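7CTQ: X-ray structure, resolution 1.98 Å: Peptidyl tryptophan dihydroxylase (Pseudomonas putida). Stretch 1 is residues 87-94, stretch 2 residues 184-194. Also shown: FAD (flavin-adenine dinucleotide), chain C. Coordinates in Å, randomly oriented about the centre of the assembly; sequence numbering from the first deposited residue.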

# COMPACT_ATOMS: atom_id res chain seq x y z
N PHE A 87 -11.40 -5.46 12.71
CA PHE A 87 -12.66 -4.87 12.29
C PHE A 87 -12.94 -5.24 10.84
O PHE A 87 -12.16 -5.95 10.19
CB PHE A 87 -12.62 -3.34 12.48
CG PHE A 87 -12.36 -2.90 13.90
CD1 PHE A 87 -13.35 -2.28 14.65
CD2 PHE A 87 -11.12 -3.11 14.49
CE1 PHE A 87 -13.11 -1.88 15.95
CE2 PHE A 87 -10.87 -2.72 15.79
CZ PHE A 87 -11.87 -2.10 16.52
N LEU A 88 -14.07 -4.75 10.34
CA LEU A 88 -14.41 -4.86 8.93
C LEU A 88 -14.65 -3.46 8.41
O LEU A 88 -15.24 -2.63 9.10
CB LEU A 88 -15.66 -5.73 8.70
CG LEU A 88 -15.91 -6.94 9.61
CD1 LEU A 88 -17.20 -7.64 9.19
CD2 LEU A 88 -14.74 -7.92 9.62
N LEU A 89 -14.19 -3.19 7.20
CA LEU A 89 -14.33 -1.87 6.60
C LEU A 89 -15.21 -1.99 5.37
O LEU A 89 -14.88 -2.74 4.44
CB LEU A 89 -12.97 -1.28 6.23
CG LEU A 89 -13.14 0.11 5.62
CD1 LEU A 89 -13.41 1.14 6.70
CD2 LEU A 89 -11.93 0.48 4.79
N ASP A 90 -16.31 -1.26 5.35
CA ASP A 90 -17.20 -1.29 4.19
C ASP A 90 -16.76 -0.16 3.26
O ASP A 90 -16.98 1.02 3.54
CB ASP A 90 -18.66 -1.17 4.62
CG ASP A 90 -19.55 -0.64 3.53
OD1 ASP A 90 -19.34 -0.98 2.34
OD2 ASP A 90 -20.47 0.12 3.84
N ARG A 91 -16.13 -0.55 2.15
CA ARG A 91 -15.56 0.42 1.21
C ARG A 91 -16.62 1.31 0.59
O ARG A 91 -16.30 2.43 0.17
CB ARG A 91 -14.79 -0.32 0.12
CG ARG A 91 -13.56 -1.05 0.63
CD ARG A 91 -12.63 -0.08 1.34
NE ARG A 91 -12.26 1.04 0.48
CZ ARG A 91 -11.14 1.08 -0.24
NH1 ARG A 91 -10.29 0.06 -0.19
NH2 ARG A 91 -10.87 2.13 -1.01
N GLN A 92 -17.87 0.86 0.53
CA GLN A 92 -18.96 1.73 0.10
C GLN A 92 -19.08 2.93 1.03
O GLN A 92 -18.98 4.09 0.60
CB GLN A 92 -20.28 0.95 0.05
CG GLN A 92 -20.19 -0.42 -0.60
CD GLN A 92 -21.41 -1.28 -0.31
OE1 GLN A 92 -21.33 -2.31 0.36
NE2 GLN A 92 -22.57 -0.85 -0.82
N ARG A 93 -19.30 2.67 2.33
CA ARG A 93 -19.32 3.75 3.32
C ARG A 93 -18.01 4.53 3.29
O ARG A 93 -18.02 5.77 3.30
CB ARG A 93 -19.56 3.20 4.73
CG ARG A 93 -20.98 3.30 5.27
CD ARG A 93 -21.92 2.51 4.38
NE ARG A 93 -23.11 1.99 5.04
CZ ARG A 93 -24.33 2.05 4.52
NH1 ARG A 93 -24.53 2.61 3.33
NH2 ARG A 93 -25.36 1.54 5.18
N PHE A 94 -16.88 3.82 3.24
CA PHE A 94 -15.57 4.44 3.38
C PHE A 94 -15.32 5.49 2.30
O PHE A 94 -15.02 6.65 2.60
CB PHE A 94 -14.49 3.36 3.35
CG PHE A 94 -13.15 3.83 3.83
CD1 PHE A 94 -12.99 4.29 5.12
CD2 PHE A 94 -12.05 3.78 2.99
CE1 PHE A 94 -11.74 4.71 5.57
CE2 PHE A 94 -10.81 4.20 3.43
CZ PHE A 94 -10.66 4.67 4.72
N ALA A 184 -9.24 -18.29 1.22
CA ALA A 184 -10.49 -17.55 1.12
C ALA A 184 -10.65 -16.62 2.31
O ALA A 184 -10.25 -16.94 3.43
CB ALA A 184 -11.70 -18.50 1.01
N TRP A 185 -11.24 -15.46 2.05
CA TRP A 185 -11.66 -14.51 3.07
C TRP A 185 -13.16 -14.31 2.93
O TRP A 185 -13.67 -14.15 1.81
CB TRP A 185 -10.93 -13.18 2.90
CG TRP A 185 -11.63 -12.01 3.50
CD1 TRP A 185 -12.30 -11.02 2.83
CD2 TRP A 185 -11.70 -11.67 4.89
NE1 TRP A 185 -12.79 -10.10 3.72
CE2 TRP A 185 -12.43 -10.47 4.99
CE3 TRP A 185 -11.21 -12.27 6.06
CZ2 TRP A 185 -12.69 -9.85 6.21
CZ3 TRP A 185 -11.47 -11.66 7.27
CH2 TRP A 185 -12.20 -10.46 7.34
N MET A 186 -13.87 -14.29 4.06
CA MET A 186 -15.32 -14.12 4.02
C MET A 186 -15.79 -13.26 5.19
O MET A 186 -15.20 -13.26 6.27
CB MET A 186 -16.05 -15.47 4.04
CG MET A 186 -15.77 -16.28 5.28
SD MET A 186 -16.27 -17.99 5.10
CE MET A 186 -14.76 -18.75 4.48
N ALA A 187 -16.89 -12.53 4.96
CA ALA A 187 -17.42 -11.62 5.97
C ALA A 187 -18.93 -11.52 5.85
O ALA A 187 -19.50 -11.64 4.76
CB ALA A 187 -16.80 -10.23 5.85
N ARG A 188 -19.57 -11.26 6.99
CA ARG A 188 -21.01 -11.05 7.05
C ARG A 188 -21.25 -9.82 7.91
O ARG A 188 -20.93 -9.82 9.10
CB ARG A 188 -21.72 -12.27 7.62
CG ARG A 188 -23.22 -12.18 7.65
CD ARG A 188 -23.78 -13.25 8.55
NE ARG A 188 -25.23 -13.31 8.47
CZ ARG A 188 -25.98 -14.14 9.17
NH1 ARG A 188 -25.40 -14.99 10.02
NH2 ARG A 188 -27.30 -14.13 9.03
N LEU A 189 -21.79 -8.76 7.30
CA LEU A 189 -22.00 -7.52 8.03
C LEU A 189 -23.25 -7.63 8.90
O LEU A 189 -24.05 -8.57 8.80
CB LEU A 189 -22.13 -6.35 7.06
CG LEU A 189 -20.88 -6.00 6.24
CD1 LEU A 189 -21.26 -5.08 5.09
CD2 LEU A 189 -19.85 -5.35 7.12
N GLU A 190 -23.41 -6.64 9.79
CA GLU A 190 -24.54 -6.65 10.71
C GLU A 190 -25.85 -6.50 9.97
O GLU A 190 -26.84 -7.15 10.32
CB GLU A 190 -24.38 -5.55 11.76
CG GLU A 190 -25.46 -5.54 12.81
CD GLU A 190 -24.90 -5.48 14.21
OE1 GLU A 190 -25.08 -6.46 14.96
OE2 GLU A 190 -24.28 -4.45 14.55
N ASP A 191 -25.88 -5.67 8.93
CA ASP A 191 -27.05 -5.49 8.08
C ASP A 191 -27.27 -6.66 7.12
O ASP A 191 -28.11 -6.56 6.21
CB ASP A 191 -26.95 -4.17 7.30
CG ASP A 191 -25.93 -4.21 6.17
OD1 ASP A 191 -25.04 -5.09 6.19
OD2 ASP A 191 -26.00 -3.36 5.26
N GLY A 192 -26.52 -7.76 7.27
CA GLY A 192 -26.75 -8.96 6.50
C GLY A 192 -26.02 -9.06 5.18
O GLY A 192 -26.11 -10.11 4.52
N ARG A 193 -25.32 -8.01 4.75
CA ARG A 193 -24.51 -8.11 3.54
C ARG A 193 -23.40 -9.13 3.72
O ARG A 193 -22.76 -9.19 4.77
CB ARG A 193 -23.93 -6.74 3.17
CG ARG A 193 -24.92 -5.82 2.46
CD ARG A 193 -24.27 -4.51 2.02
NE ARG A 193 -23.74 -3.75 3.14
CZ ARG A 193 -23.37 -2.48 3.06
NH1 ARG A 193 -23.48 -1.82 1.92
NH2 ARG A 193 -22.89 -1.86 4.14
N CYS A 194 -23.19 -9.95 2.69
CA CYS A 194 -22.25 -11.06 2.77
C CYS A 194 -21.22 -10.95 1.66
O CYS A 194 -21.50 -10.44 0.57
CB CYS A 194 -22.97 -12.40 2.68
SG CYS A 194 -24.07 -12.70 4.05
PA FAD C . -8.43 2.78 -4.37
O1A FAD C . -8.81 2.58 -2.96
O2A FAD C . -8.82 1.62 -5.27
O5B FAD C . -8.97 4.17 -4.85
C5B FAD C . -9.11 4.48 -6.25
C4B FAD C . -10.27 5.43 -6.35
O4B FAD C . -10.32 5.97 -7.70
C3B FAD C . -11.65 4.84 -6.07
O3B FAD C . -12.46 5.77 -5.35
C2B FAD C . -12.20 4.54 -7.48
O2B FAD C . -13.62 4.61 -7.56
C1B FAD C . -11.59 5.70 -8.26
N9A FAD C . -11.44 5.52 -9.70
C8A FAD C . -11.07 4.40 -10.39
N7A FAD C . -11.01 4.55 -11.69
C5A FAD C . -11.40 5.87 -11.87
C6A FAD C . -11.57 6.66 -13.02
N6A FAD C . -11.36 6.23 -14.26
N1A FAD C . -11.96 7.95 -12.85
C2A FAD C . -12.17 8.40 -11.61
N3A FAD C . -12.04 7.74 -10.46
C4A FAD C . -11.65 6.47 -10.65
N1 FAD C . -6.71 -3.72 1.95
C2 FAD C . -6.95 -3.83 3.29
O2 FAD C . -6.54 -2.99 4.09
N3 FAD C . -7.68 -4.90 3.77
C4 FAD C . -8.22 -5.92 3.02
O4 FAD C . -8.87 -6.81 3.56
C4X FAD C . -7.96 -5.80 1.60
N5 FAD C . -8.44 -6.73 0.81
C5X FAD C . -8.19 -6.62 -0.55
C6 FAD C . -8.68 -7.60 -1.41
C7 FAD C . -8.44 -7.55 -2.78
C7M FAD C . -8.99 -8.63 -3.67
C8 FAD C . -7.69 -6.48 -3.31
C8M FAD C . -7.43 -6.38 -4.78
C9 FAD C . -7.21 -5.49 -2.46
C9A FAD C . -7.44 -5.56 -1.09
N10 FAD C . -6.96 -4.57 -0.20
C10 FAD C . -7.19 -4.67 1.15
C1' FAD C . -6.14 -3.46 -0.70
C2' FAD C . -6.86 -2.13 -0.78
O2' FAD C . -8.11 -2.24 -1.47
C3' FAD C . -5.96 -1.14 -1.51
O3' FAD C . -4.65 -1.25 -0.95
C4' FAD C . -6.38 0.32 -1.44
O4' FAD C . -7.79 0.47 -1.62
C5' FAD C . -5.64 1.14 -2.48
O5' FAD C . -5.92 2.53 -2.24
P FAD C . -5.88 3.56 -3.41
O1P FAD C . -4.46 3.53 -3.99
O2P FAD C . -6.39 4.89 -2.96
O3P FAD C . -6.85 2.93 -4.49

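Strand 87-90 and strand 184-188 cross nearly at right angles (81° between their N-to-C directions), and their axes come no closer than 9.3 Å, so side chains rather than backbones bridge the gap. After Asp 90 the first stretch turns into a helix, whose first turn is closed by the bond from Phe 94 N to Asp 90 O (2.8 Å). In the second stretch a type I turn runs from Leu 189 to Gly 192, held by Gly 192 N to Leu 189 O (3.0 Å); Leu 189 N also donates to Arg 193 O (2.7 Å). Gly 192 has a positive phi of 89°, where a CB would be jammed against the carbonyl O of Asp 191.

The strand alternates: Leu 88 and Asp 90 point toward the second stretch, Phe 87 and Leu 89 away. Leu 88 makes the apolar part of the contact. Its CD1 packs against Ala 187 CB (4.2 Å) and Leu 189 CD2 (4.1 Å), while its CD2 meets the edge of the Trp 185 ring at CH2 (4.3 Å).

The polar part centres on Asp 90, the N-cap of the helix. Asp 90 OD1 accepts from Gln 92 N (3.0 Å) and Asp 90 OD2 from Arg 93 N (3.2 Å). Asp 90 OD2 also forms a salt bridge with Arg 193 NH2 (3.1 Å), whose hydrogen bond is weak, bent to 132°; the position of this oxygen is somewhat uncertain. Its negative charge lies near two arginines, helping to offset the approach of Arg 93 NE to Arg 193 NH2 (4.0 Å). On its own stretch, Arg 193 NE pairs with Asp 191 OD2 (3.1 Å) through charge alone, the oxygen lying well out of the guanidinium plane.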